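Local structure of uncharacterized protein (Streptococcus mutans, 3L7Y) at residues V39-M44 with R73-S78; N58-I63 with G291-I296; K184-V189 with F217-I222; R209-A214 with D221-G226. The protein is uncharacterised but, as a member of the haloacid dehalogenase-like hydrolase family that binds a magnesium ion, is probably a phosphatase. All blocks are in the same frame, centred on the assembly; numbering follows the deposited sequence.

Contact 1: V39-M44 with R73-S78; sequences VIATDM and RFVVAS. With MG (magnesium ion), chain B.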
loop_
_atom_site.group_PDB
_atom_site.type_symbol
_atom_site.label_atom_id
_atom_site.label_comp_id
_atom_site.label_asym_id
_atom_site.label_seq_id
_atom_site.Cartn_x
_atom_site.Cartn_y
_atom_site.Cartn_z
ATOM N N VAL A 39 9.798 -10.453 -11.972
ATOM C CA VAL A 39 9.486 -9.317 -11.116
ATOM C C VAL A 39 9.193 -9.801 -9.709
ATOM O O VAL A 39 8.561 -10.847 -9.516
ATOM C CB VAL A 39 8.393 -8.367 -11.718
ATOM C CG1 VAL A 39 7.720 -8.983 -12.931
ATOM C CG2 VAL A 39 7.402 -7.889 -10.655
ATOM N N ILE A 40 9.737 -9.077 -8.737
ATOM C CA ILE A 40 9.547 -9.377 -7.329
ATOM C C ILE A 40 8.877 -8.158 -6.706
ATOM O O ILE A 40 9.397 -7.046 -6.792
ATOM C CB ILE A 40 10.885 -9.615 -6.624
ATOM C CG1 ILE A 40 11.633 -10.807 -7.242
ATOM C CG2 ILE A 40 10.679 -9.823 -5.110
ATOM C CD1 ILE A 40 12.972 -11.070 -6.595
ATOM N N ALA A 41 7.727 -8.367 -6.081
ATOM C CA ALA A 41 6.946 -7.268 -5.527
ATOM C C ALA A 41 6.726 -7.513 -4.062
ATOM O O ALA A 41 6.336 -8.600 -3.667
ATOM C CB ALA A 41 5.593 -7.159 -6.252
ATOM N N THR A 42 6.972 -6.513 -3.236
ATOM C CA THR A 42 6.744 -6.712 -1.818
ATOM C C THR A 42 5.972 -5.600 -1.137
ATOM O O THR A 42 6.212 -4.404 -1.358
ATOM C CB THR A 42 8.054 -6.894 -1.059
ATOM O OG1 THR A 42 7.765 -7.260 0.294
ATOM C CG2 THR A 42 8.847 -5.597 -1.065
ATOM N N ASP A 43 5.055 -6.009 -0.274
ATOM C CA ASP A 43 4.472 -5.085 0.678
ATOM C C ASP A 43 5.582 -4.579 1.614
ATOM O O ASP A 43 6.642 -5.210 1.713
ATOM C CB ASP A 43 3.393 -5.800 1.467
ATOM C CG ASP A 43 2.758 -4.916 2.490
ATOM O OD1 ASP A 43 2.648 -3.698 2.226
ATOM O OD2 ASP A 43 2.393 -5.439 3.557
ATOM N N MET A 44 5.346 -3.452 2.295
ATOM C CA MET A 44 6.350 -2.866 3.192
ATOM C C MET A 44 6.106 -3.139 4.680
ATOM O O MET A 44 6.728 -4.029 5.272
ATOM C CB MET A 44 6.479 -1.359 2.936
ATOM C CG MET A 44 7.196 -1.040 1.644
ATOM S SD MET A 44 8.921 -1.543 1.730
ATOM C CE MET A 44 9.566 -0.281 2.833
ATOM N N ARG A 73 13.216 -7.429 -11.924
ATOM C CA ARG A 73 12.674 -6.157 -11.454
ATOM C C ARG A 73 12.204 -6.212 -10.001
ATOM O O ARG A 73 11.652 -7.216 -9.561
ATOM C CB ARG A 73 11.518 -5.716 -12.352
ATOM C CG ARG A 73 11.880 -4.643 -13.363
ATOM C CD ARG A 73 12.231 -5.206 -14.722
ATOM N NE ARG A 73 11.836 -4.286 -15.791
ATOM C CZ ARG A 73 12.035 -4.512 -17.086
ATOM N NH1 ARG A 73 12.632 -5.629 -17.483
ATOM N NH2 ARG A 73 11.636 -3.621 -17.985
ATOM N N PHE A 74 12.440 -5.138 -9.251
ATOM C CA PHE A 74 12.027 -5.103 -7.853
ATOM C C PHE A 74 11.015 -3.993 -7.614
ATOM O O PHE A 74 11.273 -2.826 -7.917
ATOM C CB PHE A 74 13.224 -4.963 -6.898
ATOM C CG PHE A 74 12.858 -5.133 -5.443
ATOM C CD1 PHE A 74 12.857 -6.389 -4.849
ATOM C CD2 PHE A 74 12.488 -4.031 -4.672
ATOM C CE1 PHE A 74 12.503 -6.538 -3.512
ATOM C CE2 PHE A 74 12.137 -4.174 -3.331
ATOM C CZ PHE A 74 12.138 -5.429 -2.753
ATOM N N VAL A 75 9.866 -4.378 -7.071
ATOM C CA VAL A 75 8.731 -3.474 -6.913
ATOM C C VAL A 75 8.321 -3.350 -5.448
ATOM O O VAL A 75 8.044 -4.342 -4.782
ATOM C CB VAL A 75 7.520 -3.972 -7.742
ATOM C CG1 VAL A 75 6.311 -3.074 -7.543
ATOM C CG2 VAL A 75 7.887 -4.091 -9.227
ATOM N N VAL A 76 8.301 -2.122 -4.947
ATOM C CA VAL A 76 7.771 -1.835 -3.631
ATOM C C VAL A 76 6.272 -1.519 -3.777
ATOM O O VAL A 76 5.911 -0.591 -4.488
ATOM C CB VAL A 76 8.531 -0.639 -3.017
ATOM C CG1 VAL A 76 7.923 -0.213 -1.700
ATOM C CG2 VAL A 76 10.005 -0.989 -2.849
ATOM N N ALA A 77 5.404 -2.313 -3.144
ATOM C CA ALA A 77 3.953 -2.169 -3.319
ATOM C C ALA A 77 3.244 -1.932 -1.987
ATOM O O ALA A 77 3.073 -2.857 -1.196
ATOM C CB ALA A 77 3.369 -3.396 -4.030
ATOM N N SER A 78 2.820 -0.692 -1.744
ATOM C CA SER A 78 2.360 -0.312 -0.415
ATOM C C SER A 78 1.159 0.646 -0.466
ATOM O O SER A 78 0.947 1.347 -1.455
ATOM C CB SER A 78 3.530 0.316 0.365
ATOM O OG SER A 78 3.133 0.820 1.635
HETATM MG MG MG B . 1.182 -4.659 5.529
HETATM O O HOH W 1 1.319 -2.177 4.875
HETATM O O HOH W 2 -0.973 -3.727 6.363
HETATM O O HOH W 3 -0.450 -4.786 3.691
HETATM O O HOH W 4 0.664 -5.004 7.927
#

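Contact 2: N58-I63 with G291-I296; sequences NRFQRI and GVLDVI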
loop_
_atom_site.group_PDB
_atom_site.type_symbol
_atom_site.label_atom_id
_atom_site.label_comp_id
_atom_site.label_asym_id
_atom_site.label_seq_id
_atom_site.Cartn_x
_atom_site.Cartn_y
_atom_site.Cartn_z
ATOM N N ASN A 58 22.129 -3.833 4.420
ATOM C CA ASN A 58 23.267 -4.461 3.762
ATOM C C ASN A 58 22.851 -5.680 2.944
ATOM O O ASN A 58 23.202 -5.799 1.769
ATOM C CB ASN A 58 24.337 -4.849 4.787
ATOM C CG ASN A 58 25.015 -3.642 5.415
ATOM O OD1 ASN A 58 25.332 -2.661 4.736
ATOM N ND2 ASN A 58 25.249 -3.715 6.719
ATOM N N ARG A 59 22.101 -6.584 3.566
ATOM C CA ARG A 59 21.708 -7.816 2.894
ATOM C C ARG A 59 20.878 -7.457 1.673
ATOM O O ARG A 59 21.039 -8.057 0.609
ATOM C CB ARG A 59 20.942 -8.756 3.838
ATOM C CG ARG A 59 20.525 -10.081 3.209
ATOM C CD ARG A 59 19.832 -11.009 4.209
ATOM N NE ARG A 59 19.612 -12.336 3.639
ATOM C CZ ARG A 59 18.920 -13.308 4.227
ATOM N NH1 ARG A 59 18.365 -13.112 5.419
ATOM N NH2 ARG A 59 18.781 -14.477 3.618
ATOM N N PHE A 60 20.006 -6.461 1.824
ATOM C CA PHE A 60 19.157 -6.046 0.719
ATOM C C PHE A 60 19.945 -5.485 -0.460
ATOM O O PHE A 60 19.701 -5.848 -1.606
ATOM C CB PHE A 60 18.125 -4.995 1.140
ATOM C CG PHE A 60 17.379 -4.412 -0.032
ATOM C CD1 PHE A 60 16.432 -5.169 -0.710
ATOM C CD2 PHE A 60 17.655 -3.138 -0.484
ATOM C CE1 PHE A 60 15.762 -4.648 -1.808
ATOM C CE2 PHE A 60 16.987 -2.608 -1.577
ATOM C CZ PHE A 60 16.040 -3.367 -2.242
ATOM N N GLN A 61 20.867 -4.570 -0.187
ATOM C CA GLN A 61 21.600 -3.944 -1.273
ATOM C C GLN A 61 22.414 -4.977 -2.063
ATOM O O GLN A 61 22.567 -4.860 -3.275
ATOM C CB GLN A 61 22.468 -2.783 -0.758
ATOM C CG GLN A 61 21.633 -1.549 -0.405
ATOM C CD GLN A 61 22.452 -0.387 0.117
ATOM O OE1 GLN A 61 23.235 -0.536 1.057
ATOM N NE2 GLN A 61 22.258 0.792 -0.482
ATOM N N ARG A 62 22.921 -5.996 -1.375
ATOM C CA ARG A 62 23.662 -7.058 -2.042
ATOM C C ARG A 62 22.709 -7.907 -2.884
ATOM O O ARG A 62 23.043 -8.343 -3.988
ATOM C CB ARG A 62 24.403 -7.922 -1.013
ATOM C CG ARG A 62 25.532 -8.759 -1.594
ATOM C CD ARG A 62 25.064 -10.149 -2.002
ATOM N NE ARG A 62 24.528 -10.893 -0.861
ATOM C CZ ARG A 62 23.558 -11.720 -0.478
ATOM N NH1 ARG A 62 23.011 -12.267 0.601
ATOM N NH2 ARG A 62 22.435 -11.853 -1.175
ATOM N N ILE A 63 21.515 -8.144 -2.354
ATOM C CA ILE A 63 20.487 -8.838 -3.116
ATOM C C ILE A 63 20.104 -8.014 -4.340
ATOM O O ILE A 63 19.952 -8.547 -5.434
ATOM C CB ILE A 63 19.264 -9.135 -2.252
ATOM C CG1 ILE A 63 19.597 -10.235 -1.246
ATOM C CG2 ILE A 63 18.087 -9.570 -3.109
ATOM C CD1 ILE A 63 18.409 -10.648 -0.391
ATOM N N GLY A 291 11.874 -12.474 6.410
ATOM C CA GLY A 291 11.186 -13.478 5.619
ATOM C C GLY A 291 11.272 -13.241 4.125
ATOM O O GLY A 291 11.350 -14.186 3.337
ATOM N N VAL A 292 11.240 -11.976 3.726
ATOM C CA VAL A 292 11.301 -11.627 2.312
ATOM C C VAL A 292 12.683 -11.877 1.706
ATOM O O VAL A 292 12.795 -12.481 0.646
ATOM C CB VAL A 292 10.911 -10.142 2.075
ATOM C CG1 VAL A 292 11.256 -9.733 0.667
ATOM C CG2 VAL A 292 9.419 -9.918 2.343
ATOM N N LEU A 293 13.732 -11.381 2.357
ATOM C CA LEU A 293 15.081 -11.506 1.805
ATOM C C LEU A 293 15.491 -12.970 1.826
ATOM O O LEU A 293 16.230 -13.443 0.962
ATOM C CB LEU A 293 16.082 -10.661 2.592
ATOM C CG LEU A 293 15.766 -9.158 2.635
ATOM C CD1 LEU A 293 16.859 -8.432 3.377
ATOM C CD2 LEU A 293 15.600 -8.564 1.233
ATOM N N ASP A 294 14.991 -13.687 2.821
ATOM C CA ASP A 294 15.312 -15.108 2.964
ATOM C C ASP A 294 14.842 -15.868 1.733
ATOM O O ASP A 294 15.592 -16.657 1.147
ATOM C CB ASP A 294 14.674 -15.671 4.228
ATOM C CG ASP A 294 14.767 -17.179 4.308
ATOM O OD1 ASP A 294 13.715 -17.818 4.529
ATOM O OD2 ASP A 294 15.885 -17.723 4.135
ATOM N N VAL A 295 13.597 -15.634 1.343
ATOM C CA VAL A 295 13.020 -16.284 0.172
ATOM C C VAL A 295 13.765 -15.862 -1.083
ATOM O O VAL A 295 14.038 -16.684 -1.942
ATOM C CB VAL A 295 11.519 -15.957 0.028
ATOM C CG1 VAL A 295 10.989 -16.401 -1.336
ATOM C CG2 VAL A 295 10.734 -16.604 1.157
ATOM N N ILE A 296 14.117 -14.583 -1.177
ATOM C CA ILE A 296 14.821 -14.093 -2.352
ATOM C C ILE A 296 16.222 -14.689 -2.480
ATOM O O ILE A 296 16.608 -15.095 -3.572
ATOM C CB ILE A 296 14.921 -12.548 -2.395
ATOM C CG1 ILE A 296 13.529 -11.908 -2.377
ATOM C CG2 ILE A 296 15.688 -12.114 -3.635
ATOM C CD1 ILE A 296 13.577 -10.363 -2.187
#

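Contact 3: K184-V189 with F217-I222; sequences KLTLQV and FGYIDI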
loop_
_atom_site.group_PDB
_atom_site.type_symbol
_atom_site.label_atom_id
_atom_site.label_comp_id
_atom_site.label_asym_id
_atom_site.label_seq_id
_atom_site.Cartn_x
_atom_site.Cartn_y
_atom_site.Cartn_z
ATOM N N LYS A 184 -5.917 9.003 -2.307
ATOM C CA LYS A 184 -6.738 8.140 -1.473
ATOM C C LYS A 184 -7.139 8.873 -0.199
ATOM O O LYS A 184 -6.628 9.962 0.090
ATOM C CB LYS A 184 -5.955 6.872 -1.103
ATOM C CG LYS A 184 -4.974 7.045 0.067
ATOM C CD LYS A 184 -4.409 5.680 0.506
ATOM C CE LYS A 184 -3.497 5.779 1.727
ATOM N NZ LYS A 184 -2.274 6.576 1.449
ATOM N N LEU A 185 -8.059 8.281 0.556
ATOM C CA LEU A 185 -8.306 8.712 1.928
ATOM C C LEU A 185 -8.014 7.576 2.888
ATOM O O LEU A 185 -7.983 6.416 2.495
ATOM C CB LEU A 185 -9.759 9.138 2.148
ATOM C CG LEU A 185 -10.531 9.873 1.050
ATOM C CD1 LEU A 185 -11.818 10.408 1.651
ATOM C CD2 LEU A 185 -9.693 10.986 0.470
ATOM N N THR A 186 -7.849 7.900 4.160
ATOM C CA THR A 186 -7.672 6.858 5.157
ATOM C C THR A 186 -8.593 7.085 6.343
ATOM O O THR A 186 -8.716 8.202 6.846
ATOM C CB THR A 186 -6.203 6.754 5.624
ATOM O OG1 THR A 186 -5.365 6.400 4.511
ATOM C CG2 THR A 186 -6.067 5.695 6.713
ATOM N N LEU A 187 -9.269 6.027 6.772
ATOM C CA LEU A 187 -10.058 6.106 7.981
ATOM C C LEU A 187 -9.342 5.364 9.093
ATOM O O LEU A 187 -8.882 4.237 8.899
ATOM C CB LEU A 187 -11.442 5.503 7.774
ATOM C CG LEU A 187 -12.326 6.066 6.660
ATOM C CD1 LEU A 187 -13.730 5.527 6.817
ATOM C CD2 LEU A 187 -12.323 7.588 6.703
ATOM N N GLN A 188 -9.250 5.990 10.260
ATOM C CA GLN A 188 -8.797 5.262 11.436
ATOM C C GLN A 188 -10.021 4.891 12.243
ATOM O O GLN A 188 -10.818 5.759 12.628
ATOM C CB GLN A 188 -7.816 6.079 12.281
ATOM C CG GLN A 188 -7.132 5.239 13.359
ATOM C CD GLN A 188 -6.591 6.084 14.487
ATOM O OE1 GLN A 188 -7.315 6.878 15.082
ATOM N NE2 GLN A 188 -5.313 5.919 14.789
ATOM N N VAL A 189 -10.178 3.594 12.478
ATOM C CA VAL A 189 -11.412 3.058 13.019
ATOM C C VAL A 189 -11.068 1.920 13.955
ATOM O O VAL A 189 -9.954 1.400 13.913
ATOM C CB VAL A 189 -12.286 2.495 11.891
ATOM C CG1 VAL A 189 -12.584 3.574 10.859
ATOM C CG2 VAL A 189 -11.591 1.332 11.225
ATOM N N PHE A 217 -4.332 -2.933 10.869
ATOM C CA PHE A 217 -5.176 -3.064 12.052
ATOM C C PHE A 217 -5.709 -1.692 12.462
ATOM O O PHE A 217 -4.945 -0.791 12.815
ATOM C CB PHE A 217 -4.398 -3.718 13.202
ATOM C CG PHE A 217 -5.255 -4.096 14.378
ATOM C CD1 PHE A 217 -5.393 -3.236 15.461
ATOM C CD2 PHE A 217 -5.928 -5.306 14.400
ATOM C CE1 PHE A 217 -6.188 -3.579 16.547
ATOM C CE2 PHE A 217 -6.724 -5.660 15.485
ATOM C CZ PHE A 217 -6.853 -4.795 16.560
ATOM N N GLY A 218 -7.023 -1.527 12.383
ATOM C CA GLY A 218 -7.642 -0.253 12.695
ATOM C C GLY A 218 -7.573 0.779 11.579
ATOM O O GLY A 218 -7.766 1.969 11.833
ATOM N N TYR A 219 -7.317 0.342 10.347
ATOM C CA TYR A 219 -7.237 1.269 9.205
ATOM C C TYR A 219 -8.008 0.807 7.964
ATOM O O TYR A 219 -8.032 -0.381 7.634
ATOM C CB TYR A 219 -5.776 1.553 8.825
ATOM C CG TYR A 219 -5.018 2.329 9.873
ATOM C CD1 TYR A 219 -4.193 1.678 10.785
ATOM C CD2 TYR A 219 -5.140 3.712 9.961
ATOM C CE1 TYR A 219 -3.502 2.384 11.749
ATOM C CE2 TYR A 219 -4.453 4.430 10.925
ATOM C CZ TYR A 219 -3.635 3.757 11.813
ATOM O OH TYR A 219 -2.954 4.454 12.772
ATOM N N ILE A 220 -8.645 1.761 7.284
ATOM C CA ILE A 220 -9.282 1.501 5.999
ATOM C C ILE A 220 -8.814 2.558 5.010
ATOM O O ILE A 220 -8.959 3.759 5.260
ATOM C CB ILE A 220 -10.808 1.631 6.087
ATOM C CG1 ILE A 220 -11.420 0.548 6.974
ATOM C CG2 ILE A 220 -11.423 1.601 4.695
ATOM C CD1 ILE A 220 -12.833 0.907 7.445
ATOM N N ASP A 221 -8.255 2.121 3.891
ATOM C CA ASP A 221 -7.932 3.042 2.816
ATOM C C ASP A 221 -9.132 3.062 1.898
ATOM O O ASP A 221 -9.655 2.008 1.533
ATOM C CB ASP A 221 -6.696 2.574 2.045
ATOM C CG ASP A 221 -5.417 2.867 2.780
ATOM O OD1 ASP A 221 -5.481 3.598 3.797
ATOM O OD2 ASP A 221 -4.352 2.374 2.351
ATOM N N ILE A 222 -9.583 4.258 1.559
ATOM C CA ILE A 222 -10.639 4.427 0.583
ATOM C C ILE A 222 -9.969 4.772 -0.729
ATOM O O ILE A 222 -9.511 5.889 -0.933
ATOM C CB ILE A 222 -11.641 5.530 1.000
ATOM C CG1 ILE A 222 -12.300 5.160 2.337
ATOM C CG2 ILE A 222 -12.677 5.742 -0.099
ATOM C CD1 ILE A 222 -13.291 6.175 2.857
#

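Contact 4: R209-A214 with D221-G226; sequences RLVGTA and DIITKG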
loop_
_atom_site.group_PDB
_atom_site.type_symbol
_atom_site.label_atom_id
_atom_site.label_comp_id
_atom_site.label_asym_id
_atom_site.label_seq_id
_atom_site.Cartn_x
_atom_site.Cartn_y
_atom_site.Cartn_z
ATOM N N ARG A 209 -16.930 4.334 -7.860
ATOM C CA ARG A 209 -15.695 5.110 -7.866
ATOM C C ARG A 209 -14.814 4.824 -6.650
ATOM O O ARG A 209 -13.597 4.804 -6.767
ATOM C CB ARG A 209 -16.015 6.605 -7.892
ATOM C CG ARG A 209 -16.945 7.031 -9.015
ATOM C CD ARG A 209 -16.163 7.406 -10.257
ATOM N NE ARG A 209 -17.055 7.799 -11.342
ATOM C CZ ARG A 209 -17.660 8.981 -11.417
ATOM N NH1 ARG A 209 -17.468 9.887 -10.467
ATOM N NH2 ARG A 209 -18.457 9.259 -12.441
ATOM N N LEU A 210 -15.426 4.642 -5.478
ATOM C CA LEU A 210 -14.666 4.539 -4.229
ATOM C C LEU A 210 -14.946 3.260 -3.463
ATOM O O LEU A 210 -16.097 2.855 -3.306
ATOM C CB LEU A 210 -14.947 5.742 -3.315
ATOM C CG LEU A 210 -14.708 7.155 -3.876
ATOM C CD1 LEU A 210 -15.144 8.212 -2.858
ATOM C CD2 LEU A 210 -13.245 7.344 -4.293
ATOM N N VAL A 211 -13.885 2.640 -2.959
ATOM C CA VAL A 211 -14.029 1.418 -2.204
ATOM C C VAL A 211 -12.983 1.349 -1.098
ATOM O O VAL A 211 -11.865 1.840 -1.252
ATOM C CB VAL A 211 -13.933 0.174 -3.142
ATOM C CG1 VAL A 211 -12.473 -0.147 -3.456
ATOM C CG2 VAL A 211 -14.643 -1.034 -2.529
ATOM N N GLY A 212 -13.360 0.757 0.030
ATOM C CA GLY A 212 -12.444 0.595 1.145
ATOM C C GLY A 212 -11.667 -0.706 1.038
ATOM O O GLY A 212 -12.159 -1.713 0.503
ATOM N N THR A 213 -10.440 -0.689 1.540
ATOM C CA THR A 213 -9.646 -1.901 1.598
ATOM C C THR A 213 -8.902 -1.843 2.919
ATOM O O THR A 213 -8.334 -0.812 3.254
ATOM C CB THR A 213 -8.663 -1.978 0.409
ATOM O OG1 THR A 213 -7.948 -3.228 0.434
ATOM C CG2 THR A 213 -7.668 -0.800 0.449
ATOM N N ALA A 214 -8.926 -2.927 3.690
ATOM C CA ALA A 214 -8.179 -2.958 4.944
ATOM C C ALA A 214 -6.681 -2.840 4.676
ATOM O O ALA A 214 -6.072 -3.726 4.059
ATOM C CB ALA A 214 -8.489 -4.229 5.732
ATOM N N ASP A 221 -8.255 2.121 3.891
ATOM C CA ASP A 221 -7.932 3.042 2.816
ATOM C C ASP A 221 -9.132 3.062 1.898
ATOM O O ASP A 221 -9.655 2.008 1.533
ATOM C CB ASP A 221 -6.696 2.574 2.045
ATOM C CG ASP A 221 -5.417 2.867 2.780
ATOM O OD1 ASP A 221 -5.481 3.598 3.797
ATOM O OD2 ASP A 221 -4.352 2.374 2.351
ATOM N N ILE A 222 -9.583 4.258 1.559
ATOM C CA ILE A 222 -10.639 4.427 0.583
ATOM C C ILE A 222 -9.969 4.772 -0.729
ATOM O O ILE A 222 -9.511 5.889 -0.933
ATOM C CB ILE A 222 -11.641 5.530 1.000
ATOM C CG1 ILE A 222 -12.300 5.160 2.337
ATOM C CG2 ILE A 222 -12.677 5.742 -0.099
ATOM C CD1 ILE A 222 -13.291 6.175 2.857
ATOM N N ILE A 223 -9.880 3.788 -1.607
ATOM C CA ILE A 223 -9.187 3.967 -2.860
ATOM C C ILE A 223 -10.172 4.061 -4.006
ATOM O O ILE A 223 -11.338 3.714 -3.854
ATOM C CB ILE A 223 -8.251 2.766 -3.147
ATOM C CG1 ILE A 223 -8.990 1.448 -2.888
ATOM C CG2 ILE A 223 -6.990 2.869 -2.295
ATOM C CD1 ILE A 223 -8.413 0.224 -3.650
ATOM N N THR A 224 -9.675 4.523 -5.148
ATOM C CA THR A 224 -10.407 4.454 -6.400
ATOM C C THR A 224 -10.677 2.984 -6.696
ATOM O O THR A 224 -9.743 2.165 -6.797
ATOM C CB THR A 224 -9.588 5.079 -7.538
ATOM O OG1 THR A 224 -9.477 6.496 -7.323
ATOM C CG2 THR A 224 -10.233 4.803 -8.906
ATOM N N LYS A 225 -11.951 2.643 -6.828
ATOM C CA LYS A 225 -12.343 1.249 -7.017
ATOM C C LYS A 225 -11.557 0.584 -8.143
ATOM O O LYS A 225 -11.465 1.110 -9.254
ATOM C CB LYS A 225 -13.847 1.131 -7.283
ATOM C CG LYS A 225 -14.429 -0.269 -7.017
ATOM C CD LYS A 225 -15.705 -0.491 -7.824
ATOM C CE LYS A 225 -16.661 -1.469 -7.156
ATOM N NZ LYS A 225 -16.061 -2.775 -6.813
ATOM N N GLY A 226 -10.997 -0.584 -7.852
ATOM C CA GLY A 226 -10.251 -1.325 -8.850
ATOM C C GLY A 226 -8.765 -1.023 -8.886
ATOM O O GLY A 226 -7.993 -1.782 -9.475
HETATM O O HOH W 5 -12.141 7.130 -7.761
#

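Contact 1: V39-M44 with R73-S78
The Phe74 ring lies across Thr42 and Ile40: its CZ is 3.7 Å from Thr42 CG2, and its CD1 rests near Ile40 CG2. Phe74 CG stands anti to the backbone N (chi1 -171°), which swings the ring toward strand 39-42. On the other face of the sheet Val39, the small Ala41 and Val75 pack under helix 229-239, Ala41 CB 4.0 Å from Val75 CB. Beyond Thr42, Met44 bends back so that its CG reaches Val76 CG1 at 3.5 Å.

Between these layers the two strands run parallel. Ile40 N donates to Arg73 O (2.8 Å), Val75 N to Ile40 O, Thr42 N to Val75 O and Ala77 N to Thr42 O. Thr42 suits its place twice over, its methyl meeting the ring while OG1 donates to Asp43 O (2.7 Å), in the carbonyl plane on a lone pair.

At the strand end Asp43 OD2 binds the magnesium ion at 2.4 Å and hydrogen-bonds to Thr47 OG1, while OD1 forms a salt bridge with Lys229. Four waters, the backbone O of Asp45 and Asp252 OD2 complete the metal shell. An aspartate just past the first strand of a Rossmann-like sheet, holding magnesium, marks the haloacid dehalogenase active site.

Contact 2: N58-I63 with G291-I296
Leu293 meets both flat groups of helix 58-63. Its CD2 sits at the edge of the Phe60 ring, in the ring plane and 4.0 Å from Phe60 CD1, while its carbonyl carbon lies over one face of the Arg59 guanidinium, offset toward the rim. Phe48 and Phe74 meet the Phe60 ring edge-to-face. This is helix-on-helix packing on one side of the Rossmann-like core domain, where helix 57-69 and the C-terminal helix 291-301 run side by side, the axes of 58-63 and 291-296 lying 10.7 Å apart at an angle of 34°.

Arginine suits the border of such a contact because its long aliphatic part can lie on a greasy neighbour while its charged end reaches an acid on the other helix. Arg59 is extended from CG to NE, with CG anti to the backbone N (chi1 -179°), and its methylenes slide past Leu293 in the opposite direction, Arg59 CD 4.0 Å from Leu293 CD1. Its NE forms a salt bridge with Asp297. Asp294 OD2 lies 4.4 Å from Arg59 NH2, too far for a salt bridge.

Deeper in, branched Ile63 presents only carbon to the other helix, which suits a buried position. The Ile63 and Leu293 side chains cross obliquely, Ile63 CD1 3.8 Å from Leu293 CB, and Ile63 CG2 comes within 3.5 Å of Ile296 CG2.

Contact 3: K184-V189 with F217-I222
Thr186 and Asp221 lie side by side, pointing the same way, and the threonine hydroxyl donates to the carboxylate: Thr186 OG1 to Asp221 OD1 is 2.9 Å, met from above the carboxylate plane. The second oxygen, OD2, accepts from Asn102, so each oxygen of this buried acid has a donor. Lys184 lays its aliphatic end against the same group, CE being 3.6 Å from Asp221 OD2, but its ammonium passes on to a salt bridge with Glu101 and a bond to Ser79 O.

The backbone bonds follow the antiparallel pattern. Leu185 and Ile222 exchange two bonds, as do Leu187 and Ile220, where Leu187 N reaches Ile220 O at 2.7 Å. Val189 N closes the series on Gly218 O (3.0 Å). Gly218 has a positive phi of 80°, a conformation readily reached without a side chain, and its N is taken by Glu191.

Beside Thr186, the Tyr219 ring runs along Gln188, Tyr219 CE2 3.7 Å from Gln188 CG; a bond from Gln188 NE2 to Tyr219 OH, at 3.4 Å, is weak and doubtful. The opposite face is apolar: Leu187 CG meets Ile222 CD1 at 3.9 Å, beneath helices 120-133 and 194-202. This antiparallel pair belongs to the alpha/beta cap domain, as in Cof-type members of the haloacid dehalogenase family.

Contact 4: R209-A214 with D221-G226
Val211 and Ile223 each hold one branch between the backbone N and the carbonyl carbon, Val211 CG1 at chi1 80° and Ile223 CG1 at chi1 46°. These torsions set the two branches side by side, pointing the same way, with CG1 to CG1 at 3.9 Å. The Ile223 torsion also brings its CG1 to 3.3 Å from Val211 O. Beta-branched residues suit such strand positions, since their side chains broaden close to the backbone and shield its bonds. Lys225 extends this apolar strip with its methylenes, CG lying 3.9 Å from Val211 CB.

Strands 210-214 and 219-224 form a beta hairpin at the edge of the cap-domain sheet, 210-214 being its outermost strand. Val211 and Ile223 exchange two backbone bonds, and so do Thr213 and Asp221, with Thr213 N to Asp221 O at 2.8 Å. Between these pairs Gly212 faces Ile222 in a non-hydrogen-bonded pair, Gly212 CA 4.3 Å from Ile222 CA. Thr213 sets its methyl against strand 219-224, Thr213 CG2 3.6 Å from Asp221 O.

On the face that carries Ile222, Leu210 CB packs on Ile222 CG2, and the leucine continues to Ile126 of helix 120-133. At the open end, Arg209 O accepts from Lys225 N at 2.7 Å and from a water that also donates to Thr224 OG1 (2.8 Å). The Arg209 side chain leads away to a salt bridge with Asp122.

How the contacts relate
Contacts 1 and 2 belong to the core domain and touch: Thr42 packs on Val292, and Ile40 reaches Ile296, so sheet and helices share one apolar layer. Contacts 3 and 4 lie on the opposite side of the chain's centre, in the cap, and both use strand 219-224, which contact 3 pairs with an inner strand and contact 4 with an edge strand. Burial follows: contacts 1, 2 and 3 are largely buried, contact 4 only partly. Parallel pairing in contact 1 ends at the metal, whereas the antiparallel pairs of the cap hold the side chain of Asp221 about 9 Å from the magnesium ion. Contact 2 alone has no hydrogen bond between its segments.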